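Local atomic coordinates of putative agmatinase (Clostridium difficile, PDB entry 3LHL), a protein that probably hydrolyses agmatine to putrescine and urea, as a manganese-dependent member of the arginase family. Residues D114-H119 with K152-G157; K195-T200 with I239-C244. All blocks are in the same frame, centred on the assembly; numbering follows the deposited sequence.

Overall arrangement
After three earlier strands of the sheet (10-15, 57-62 and 90-95), the chain forms strand 115-120, passes through the loop that holds metal ligands Asp121, His123 and Asp125, runs along helix 140-148 and returns as strand 153-158; contact 1 closes this beta-alpha-beta unit. Contact 2 opens only after that loop is complete: segment 239-244, 39 residues beyond the end of 195-200, returns beside it. The two closures are therefore in series, yet they adjoin in space, because strands 115-120 and 196-202 are neighbours, with Tyr116 N 2.8 Å from Asn196 O. Together they align four strands adjacent in the parallel arginase sheet, in the order 240-247, 196-202, 115-120, 153-158.

Contact 1 (D114-H119 with K152-G157); sequences DIYVIH and KIFQFG
Val117, Ile118 and His119 pair with Ile153, Phe154 and Gln155 as parallel strands whose axes lie 4.7 Å apart and 10° from alignment. Four backbone hydrogen bonds hold them: Val117 N to Lys152 O, Phe154 N to Val117 O, His119 N to Phe154 O and Phe156 N to His119 O. At the start of the pairing, Lys152 bends at chi2 (-62°) and chi3 (-63°), which turns CD and then CE back toward Tyr116. CE lies 3.6 Å above the ring plane toward its rim, and NZ stands 3.6 Å from the ring centroid over the same face, a cation-pi contact. The same NZ forms a salt bridge with Asp114 OD1 at 2.9 Å, approaching nearly in line with the C-O bond, the two side chains crossing at about a right angle. Farther along, Tyr116 CD1 sits 4.0 Å from Phe154 CE2, near the plane of the phenylalanine ring and at its edge. Val117 CB and Ile153 CG1 pack on the other face of the sheet. There His119 offers a ring edge to Gln155, whose CG lies in the imidazole plane, 3.7 Å from His119 CD2. Helix 140-148 touches His119, Ile153 and Gln155, while His119 also meets the manganese ligands His98 and Asp125, making it a probable second-shell residue of the metal site. The Tyr116 hydroxyl is hydrogen-bonded to Lys195 NZ; two lysine ammonium groups thus approach one phenol and probably polarise it, while the carboxylate of Asp114 should offset part of that positive charge.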
ATOM      1  N   ASP A 114       3.137  -6.152 -18.050  1.00 28.07           N
ATOM      2  CA  ASP A 114       3.051  -4.731 -18.364  1.00 31.68           C
ATOM      3  C   ASP A 114       2.197  -4.015 -17.325  1.00 31.56           C
ATOM      4  O   ASP A 114       1.077  -3.596 -17.610  1.00 35.11           O
ATOM      5  CB  ASP A 114       2.447  -4.538 -19.757  1.00 33.90           C
ATOM      6  CG  ASP A 114       2.202  -3.079 -20.085  1.00 38.66           C
ATOM      7  OD1 ASP A 114       3.153  -2.273 -19.947  1.00 39.89           O
ATOM      8  OD2 ASP A 114       1.061  -2.739 -20.478  1.00 40.18           O
ATOM      9  N   ILE A 115       2.727  -3.869 -16.119  1.00 29.53           N
ATOM     10  CA  ILE A 115       1.971  -3.229 -15.054  1.00 26.83           C
ATOM     11  C   ILE A 115       2.605  -1.931 -14.573  1.00 23.95           C
ATOM     12  O   ILE A 115       3.814  -1.744 -14.672  1.00 22.94           O
ATOM     13  CB  ILE A 115       1.805  -4.200 -13.854  1.00 27.68           C
ATOM     14  CG1 ILE A 115       0.894  -3.578 -12.794  1.00 29.27           C
ATOM     15  CG2 ILE A 115       3.167  -4.535 -13.259  1.00 27.97           C
ATOM     16  CD1 ILE A 115       0.556  -4.514 -11.653  1.00 30.21           C
ATOM     17  N   TYR A 116       1.770  -1.031 -14.064  1.00 22.76           N
ATOM     18  CA  TYR A 116       2.226   0.254 -13.546  1.00 21.87           C
ATOM     19  C   TYR A 116       2.074   0.270 -12.030  1.00 20.91           C
ATOM     20  O   TYR A 116       1.181  -0.374 -11.479  1.00 23.06           O
ATOM     21  CB  TYR A 116       1.415   1.386 -14.177  1.00 22.44           C
ATOM     22  CG  TYR A 116       1.645   1.499 -15.665  1.00 23.47           C
ATOM     23  CD1 TYR A 116       2.701   2.260 -16.170  1.00 24.00           C
ATOM     24  CD2 TYR A 116       0.851   0.795 -16.566  1.00 23.82           C
ATOM     25  CE1 TYR A 116       2.965   2.315 -17.536  1.00 25.60           C
ATOM     26  CE2 TYR A 116       1.105   0.840 -17.937  1.00 27.35           C
ATOM     27  CZ  TYR A 116       2.166   1.602 -18.414  1.00 27.48           C
ATOM     28  OH  TYR A 116       2.439   1.633 -19.763  1.00 28.63           O
ATOM     29  N   VAL A 117       2.949   1.009 -11.361  1.00 21.09           N
ATOM     30  CA  VAL A 117       2.928   1.093  -9.910  1.00 18.91           C
ATOM     31  C   VAL A 117       2.592   2.494  -9.399  1.00 20.16           C
ATOM     32  O   VAL A 117       3.243   3.473  -9.767  1.00 20.89           O
ATOM     33  CB  VAL A 117       4.302   0.688  -9.316  1.00 17.34           C
ATOM     34  CG1 VAL A 117       4.272   0.812  -7.798  1.00 13.42           C
ATOM     35  CG2 VAL A 117       4.663  -0.726  -9.741  1.00 14.72           C
ATOM     36  N   ILE A 118       1.566   2.583  -8.560  1.00 19.37           N
ATOM     37  CA  ILE A 118       1.184   3.854  -7.962  1.00 19.78           C
ATOM     38  C   ILE A 118       1.664   3.758  -6.518  1.00 19.81           C
ATOM     39  O   ILE A 118       1.274   2.850  -5.778  1.00 20.89           O
ATOM     40  CB  ILE A 118      -0.343   4.087  -8.051  1.00 19.90           C
ATOM     41  CG1 ILE A 118      -0.720   4.367  -9.515  1.00 21.06           C
ATOM     42  CG2 ILE A 118      -0.758   5.261  -7.159  1.00 17.96           C
ATOM     43  CD1 ILE A 118      -2.195   4.679  -9.752  1.00 19.33           C
ATOM     44  N   HIS A 119       2.525   4.698  -6.136  1.00 18.58           N
ATOM     45  CA  HIS A 119       3.150   4.712  -4.817  1.00 16.66           C
ATOM     46  C   HIS A 119       2.904   5.974  -3.975  1.00 16.59           C
ATOM     47  O   HIS A 119       3.299   7.075  -4.358  1.00 18.25           O
ATOM     48  CB  HIS A 119       4.651   4.489  -5.039  1.00 16.75           C
ATOM     49  CG  HIS A 119       5.501   4.620  -3.813  1.00 17.79           C
ATOM     50  ND1 HIS A 119       5.295   3.870  -2.673  1.00 19.41           N
ATOM     51  CD2 HIS A 119       6.611   5.361  -3.580  1.00 17.11           C
ATOM     52  CE1 HIS A 119       6.244   4.140  -1.794  1.00 19.41           C
ATOM     53  NE2 HIS A 119       7.056   5.041  -2.319  1.00 19.66           N
ATOM     54  N   LYS A 152       7.343   3.469 -15.235  1.00 19.99           N
ATOM     55  CA  LYS A 152       6.343   2.529 -14.737  1.00 20.43           C
ATOM     56  C   LYS A 152       5.927   2.880 -13.311  1.00 19.10           C
ATOM     57  O   LYS A 152       4.824   2.548 -12.876  1.00 17.52           O
ATOM     58  CB  LYS A 152       6.899   1.100 -14.746  1.00 22.78           C
ATOM     59  CG  LYS A 152       7.575   0.685 -16.042  1.00 27.83           C
ATOM     60  CD  LYS A 152       6.622   0.713 -17.223  1.00 31.77           C
ATOM     61  CE  LYS A 152       5.489  -0.275 -17.053  1.00 31.80           C
ATOM     62  NZ  LYS A 152       4.702  -0.395 -18.311  1.00 36.13           N
ATOM     63  N   ILE A 153       6.821   3.550 -12.590  1.00 18.21           N
ATOM     64  CA  ILE A 153       6.569   3.910 -11.202  1.00 17.28           C
ATOM     65  C   ILE A 153       6.203   5.376 -11.024  1.00 18.39           C
ATOM     66  O   ILE A 153       6.878   6.264 -11.549  1.00 18.26           O
ATOM     67  CB  ILE A 153       7.803   3.574 -10.345  1.00 18.23           C
ATOM     68  CG1 ILE A 153       8.176   2.103 -10.572  1.00 17.16           C
ATOM     69  CG2 ILE A 153       7.524   3.850  -8.872  1.00 14.14           C
ATOM     70  CD1 ILE A 153       9.467   1.676  -9.911  1.00 15.66           C
ATOM     71  N   PHE A 154       5.122   5.611 -10.282  1.00 17.71           N
ATOM     72  CA  PHE A 154       4.619   6.956 -10.008  1.00 18.42           C
ATOM     73  C   PHE A 154       4.488   7.130  -8.503  1.00 17.73           C
ATOM     74  O   PHE A 154       3.734   6.413  -7.852  1.00 19.55           O
ATOM     75  CB  PHE A 154       3.265   7.147 -10.690  1.00 18.72           C
ATOM     76  CG  PHE A 154       3.329   7.014 -12.176  1.00 19.90           C
ATOM     77  CD1 PHE A 154       3.405   8.143 -12.986  1.00 19.54           C
ATOM     78  CD2 PHE A 154       3.385   5.754 -12.769  1.00 21.11           C
ATOM     79  CE1 PHE A 154       3.543   8.021 -14.365  1.00 20.32           C
ATOM     80  CE2 PHE A 154       3.523   5.620 -14.150  1.00 21.13           C
ATOM     81  CZ  PHE A 154       3.603   6.758 -14.948  1.00 21.76           C
ATOM     82  N   GLN A 155       5.226   8.090  -7.959  1.00 17.23           N
ATOM     83  CA  GLN A 155       5.230   8.325  -6.525  1.00 16.23           C
ATOM     84  C   GLN A 155       4.550   9.637  -6.176  1.00 17.09           C
ATOM     85  O   GLN A 155       4.690  10.627  -6.893  1.00 16.76           O
ATOM     86  CB  GLN A 155       6.675   8.306  -6.029  1.00 16.45           C
ATOM     87  CG  GLN A 155       7.498   7.200  -6.696  1.00 16.55           C
ATOM     88  CD  GLN A 155       8.876   7.040  -6.100  1.00 15.60           C
ATOM     89  OE1 GLN A 155       9.026   6.611  -4.953  1.00 18.89           O
ATOM     90  NE2 GLN A 155       9.895   7.387  -6.873  1.00 14.61           N
ATOM     91  N   PHE A 156       3.815   9.636  -5.066  1.00 15.84           N
ATOM     92  CA  PHE A 156       3.078  10.816  -4.628  1.00 17.02           C
ATOM     93  C   PHE A 156       3.217  11.116  -3.142  1.00 16.02           C
ATOM     94  O   PHE A 156       3.230  10.204  -2.320  1.00 16.78           O
ATOM     95  CB  PHE A 156       1.596  10.631  -4.944  1.00 15.51           C
ATOM     96  CG  PHE A 156       1.310  10.456  -6.393  1.00 14.69           C
ATOM     97  CD1 PHE A 156       1.002  11.556  -7.191  1.00 14.57           C
ATOM     98  CD2 PHE A 156       1.356   9.191  -6.972  1.00 14.83           C
ATOM     99  CE1 PHE A 156       0.741  11.397  -8.547  1.00 15.54           C
ATOM    100  CE2 PHE A 156       1.095   9.024  -8.332  1.00 16.34           C
ATOM    101  CZ  PHE A 156       0.788  10.127  -9.119  1.00 14.43           C
ATOM    102  N   GLY A 157       3.307  12.402  -2.815  1.00 16.77           N
ATOM    103  CA  GLY A 157       3.405  12.826  -1.429  1.00 16.61           C
ATOM    104  C   GLY A 157       4.782  12.756  -0.798  1.00 16.56           C
ATOM    105  O   GLY A 157       4.937  13.054   0.386  1.00 15.44           O
TER

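Contact 2 (K195-T200 with I239-C244); sequences KNIYLT and INIVGC
Asn196 and Ile197 face Asn240 and Ile241 in parallel register, but Leu199 pairs with Cys244: the extra residue is a beta bulge around Val242, between strand axes inclined by 49°. Bonds from Asn240 N to Lys195 O, Ile197 N to Asn240 O, Val242 N to Ile197 O and Leu199 N to Gly243 O join the backbones. Just past the bulge, Tyr198 lays one ring face over the backbone of Gly243, its CD1 3.9 Å from Gly243 CA; the absence of a side chain there lets the ring come down. CG anti to the backbone N (chi1 -177°) starts the ring on this course. A water donates to Tyr198 OH and to Cys244 O, and the hydroxyl is also hydrogen-bonded to Asp245. On the other face, Leu199 CD2 touches Ile241 CD1 at 4.0 Å and Cys244 SG at 3.9 Å. Near the start of the pairing, Ile197 CD1 lies 4.1 Å from Ile239 CB, these two isoleucines crossing at about a right angle. Leu199, Ile241 and Cys244 pack against helix 258-278; Tyr198 and Val242 lie against helix 101-111, and strand 115-120 flanks strand 196-202.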
ATOM      1  N   LYS A 195      -4.895   1.004 -18.055  1.00 21.11           N
ATOM      2  CA  LYS A 195      -3.707   0.248 -17.691  1.00 21.48           C
ATOM      3  C   LYS A 195      -3.869  -0.551 -16.403  1.00 22.01           C
ATOM      4  O   LYS A 195      -4.772  -0.293 -15.606  1.00 20.02           O
ATOM      5  CB  LYS A 195      -2.503   1.184 -17.578  1.00 24.30           C
ATOM      6  CG  LYS A 195      -2.090   1.799 -18.912  1.00 29.36           C
ATOM      7  CD  LYS A 195      -1.808   0.714 -19.944  1.00 32.68           C
ATOM      8  CE  LYS A 195      -1.531   1.293 -21.323  1.00 35.77           C
ATOM      9  NZ  LYS A 195      -0.339   2.181 -21.330  1.00 40.15           N
ATOM     10  N   ASN A 196      -2.990  -1.533 -16.219  1.00 20.53           N
ATOM     11  CA  ASN A 196      -3.010  -2.385 -15.038  1.00 21.35           C
ATOM     12  C   ASN A 196      -2.108  -1.767 -13.980  1.00 21.70           C
ATOM     13  O   ASN A 196      -0.947  -1.441 -14.238  1.00 20.63           O
ATOM     14  CB  ASN A 196      -2.532  -3.789 -15.401  1.00 21.52           C
ATOM     15  CG  ASN A 196      -3.448  -4.468 -16.396  1.00 22.82           C
ATOM     16  OD1 ASN A 196      -2.992  -5.074 -17.368  1.00 24.01           O
ATOM     17  ND2 ASN A 196      -4.751  -4.375 -16.158  1.00 22.21           N
ATOM     18  N   ILE A 197      -2.650  -1.624 -12.779  1.00 19.70           N
ATOM     19  CA  ILE A 197      -1.926  -0.986 -11.697  1.00 20.29           C
ATOM     20  C   ILE A 197      -1.772  -1.789 -10.407  1.00 19.41           C
ATOM     21  O   ILE A 197      -2.659  -2.553 -10.015  1.00 18.40           O
ATOM     22  CB  ILE A 197      -2.621   0.379 -11.342  1.00 20.51           C
ATOM     23  CG1 ILE A 197      -2.219   1.461 -12.348  1.00 22.47           C
ATOM     24  CG2 ILE A 197      -2.277   0.815  -9.922  1.00 22.45           C
ATOM     25  CD1 ILE A 197      -2.776   1.270 -13.748  1.00 22.96           C
ATOM     26  N   TYR A 198      -0.621  -1.621  -9.765  1.00 18.84           N
ATOM     27  CA  TYR A 198      -0.398  -2.228  -8.463  1.00 18.56           C
ATOM     28  C   TYR A 198      -0.343  -0.995  -7.570  1.00 18.10           C
ATOM     29  O   TYR A 198       0.535  -0.146  -7.728  1.00 19.11           O
ATOM     30  CB  TYR A 198       0.930  -2.966  -8.352  1.00 16.10           C
ATOM     31  CG  TYR A 198       1.055  -3.630  -6.995  1.00 16.81           C
ATOM     32  CD1 TYR A 198       0.655  -4.951  -6.803  1.00 15.33           C
ATOM     33  CD2 TYR A 198       1.473  -2.903  -5.878  1.00 16.42           C
ATOM     34  CE1 TYR A 198       0.660  -5.530  -5.531  1.00 17.99           C
ATOM     35  CE2 TYR A 198       1.480  -3.469  -4.605  1.00 17.52           C
ATOM     36  CZ  TYR A 198       1.071  -4.783  -4.436  1.00 18.13           C
ATOM     37  OH  TYR A 198       1.053  -5.338  -3.172  1.00 16.92           O
ATOM     38  N   LEU A 199      -1.292  -0.884  -6.651  1.00 17.48           N
ATOM     39  CA  LEU A 199      -1.352   0.267  -5.759  1.00 14.66           C
ATOM     40  C   LEU A 199      -0.779  -0.032  -4.385  1.00 14.27           C
ATOM     41  O   LEU A 199      -1.309  -0.863  -3.652  1.00 17.23           O
ATOM     42  CB  LEU A 199      -2.802   0.729  -5.621  1.00 13.11           C
ATOM     43  CG  LEU A 199      -3.121   1.823  -4.603  1.00 14.11           C
ATOM     44  CD1 LEU A 199      -2.440   3.126  -4.991  1.00 10.42           C
ATOM     45  CD2 LEU A 199      -4.636   2.003  -4.536  1.00 14.95           C
ATOM     46  N   THR A 200       0.312   0.641  -4.041  1.00 13.81           N
ATOM     47  CA  THR A 200       0.939   0.457  -2.741  1.00 13.91           C
ATOM     48  C   THR A 200       0.882   1.771  -1.970  1.00 14.39           C
ATOM     49  O   THR A 200       1.455   2.784  -2.380  1.00 14.17           O
ATOM     50  CB  THR A 200       2.418  -0.010  -2.866  1.00 14.51           C
ATOM     51  OG1 THR A 200       2.993  -0.116  -1.554  1.00 13.41           O
ATOM     52  CG2 THR A 200       3.235   0.970  -3.710  1.00  9.91           C
ATOM     53  N   ILE A 239      -8.661   2.967 -14.480  1.00 25.48           N
ATOM     54  CA  ILE A 239      -7.451   2.196 -14.226  1.00 25.41           C
ATOM     55  C   ILE A 239      -7.874   0.860 -13.633  1.00 24.61           C
ATOM     56  O   ILE A 239      -8.902   0.767 -12.962  1.00 24.89           O
ATOM     57  CB  ILE A 239      -6.475   2.900 -13.247  1.00 24.93           C
ATOM     58  CG1 ILE A 239      -7.116   3.062 -11.871  1.00 25.07           C
ATOM     59  CG2 ILE A 239      -6.053   4.241 -13.806  1.00 25.54           C
ATOM     60  CD1 ILE A 239      -6.138   3.528 -10.810  1.00 24.50           C
ATOM     61  N   ASN A 240      -7.084  -0.173 -13.887  1.00 23.94           N
ATOM     62  CA  ASN A 240      -7.397  -1.500 -13.386  1.00 24.89           C
ATOM     63  C   ASN A 240      -6.432  -1.920 -12.280  1.00 23.56           C
ATOM     64  O   ASN A 240      -5.270  -2.239 -12.534  1.00 22.54           O
ATOM     65  CB  ASN A 240      -7.370  -2.503 -14.549  1.00 25.85           C
ATOM     66  CG  ASN A 240      -7.790  -3.901 -14.130  1.00 29.26           C
ATOM     67  OD1 ASN A 240      -8.667  -4.067 -13.281  1.00 33.33           O
ATOM     68  ND2 ASN A 240      -7.181  -4.913 -14.738  1.00 26.35           N
ATOM     69  N   ILE A 241      -6.915  -1.898 -11.043  1.00 22.59           N
ATOM     70  CA  ILE A 241      -6.087  -2.290  -9.914  1.00 21.40           C
ATOM     71  C   ILE A 241      -6.127  -3.807  -9.790  1.00 21.16           C
ATOM     72  O   ILE A 241      -7.165  -4.384  -9.485  1.00 20.74           O
ATOM     73  CB  ILE A 241      -6.578  -1.629  -8.604  1.00 19.09           C
ATOM     74  CG1 ILE A 241      -6.472  -0.105  -8.737  1.00 17.67           C
ATOM     75  CG2 ILE A 241      -5.732  -2.103  -7.426  1.00 17.78           C
ATOM     76  CD1 ILE A 241      -6.990   0.674  -7.542  1.00 14.40           C
ATOM     77  N   VAL A 242      -4.992  -4.448 -10.046  1.00 21.63           N
ATOM     78  CA  VAL A 242      -4.906  -5.903  -9.982  1.00 19.80           C
ATOM     79  C   VAL A 242      -4.204  -6.386  -8.720  1.00 19.33           C
ATOM     80  O   VAL A 242      -4.032  -7.589  -8.511  1.00 18.13           O
ATOM     81  CB  VAL A 242      -4.168  -6.457 -11.218  1.00 20.05           C
ATOM     82  CG1 VAL A 242      -5.005  -6.213 -12.463  1.00 19.63           C
ATOM     83  CG2 VAL A 242      -2.801  -5.786 -11.357  1.00 18.59           C
ATOM     84  N   GLY A 243      -3.810  -5.432  -7.884  1.00 17.80           N
ATOM     85  CA  GLY A 243      -3.134  -5.738  -6.640  1.00 17.69           C
ATOM     86  C   GLY A 243      -3.084  -4.476  -5.800  1.00 18.67           C
ATOM     87  O   GLY A 243      -2.929  -3.377  -6.340  1.00 18.78           O
ATOM     88  N   CYS A 244      -3.204  -4.617  -4.484  1.00 17.78           N
ATOM     89  CA  CYS A 244      -3.189  -3.452  -3.610  1.00 19.05           C
ATOM     90  C   CYS A 244      -2.727  -3.768  -2.191  1.00 19.33           C
ATOM     91  O   CYS A 244      -2.792  -4.915  -1.739  1.00 19.18           O
ATOM     92  CB  CYS A 244      -4.597  -2.839  -3.568  1.00 17.70           C
ATOM     93  SG  CYS A 244      -4.776  -1.358  -2.537  1.00 23.05           S
TER
HETATM   94  O   HOH W   1      -1.199  -7.189  -2.864  1.00 17.65           O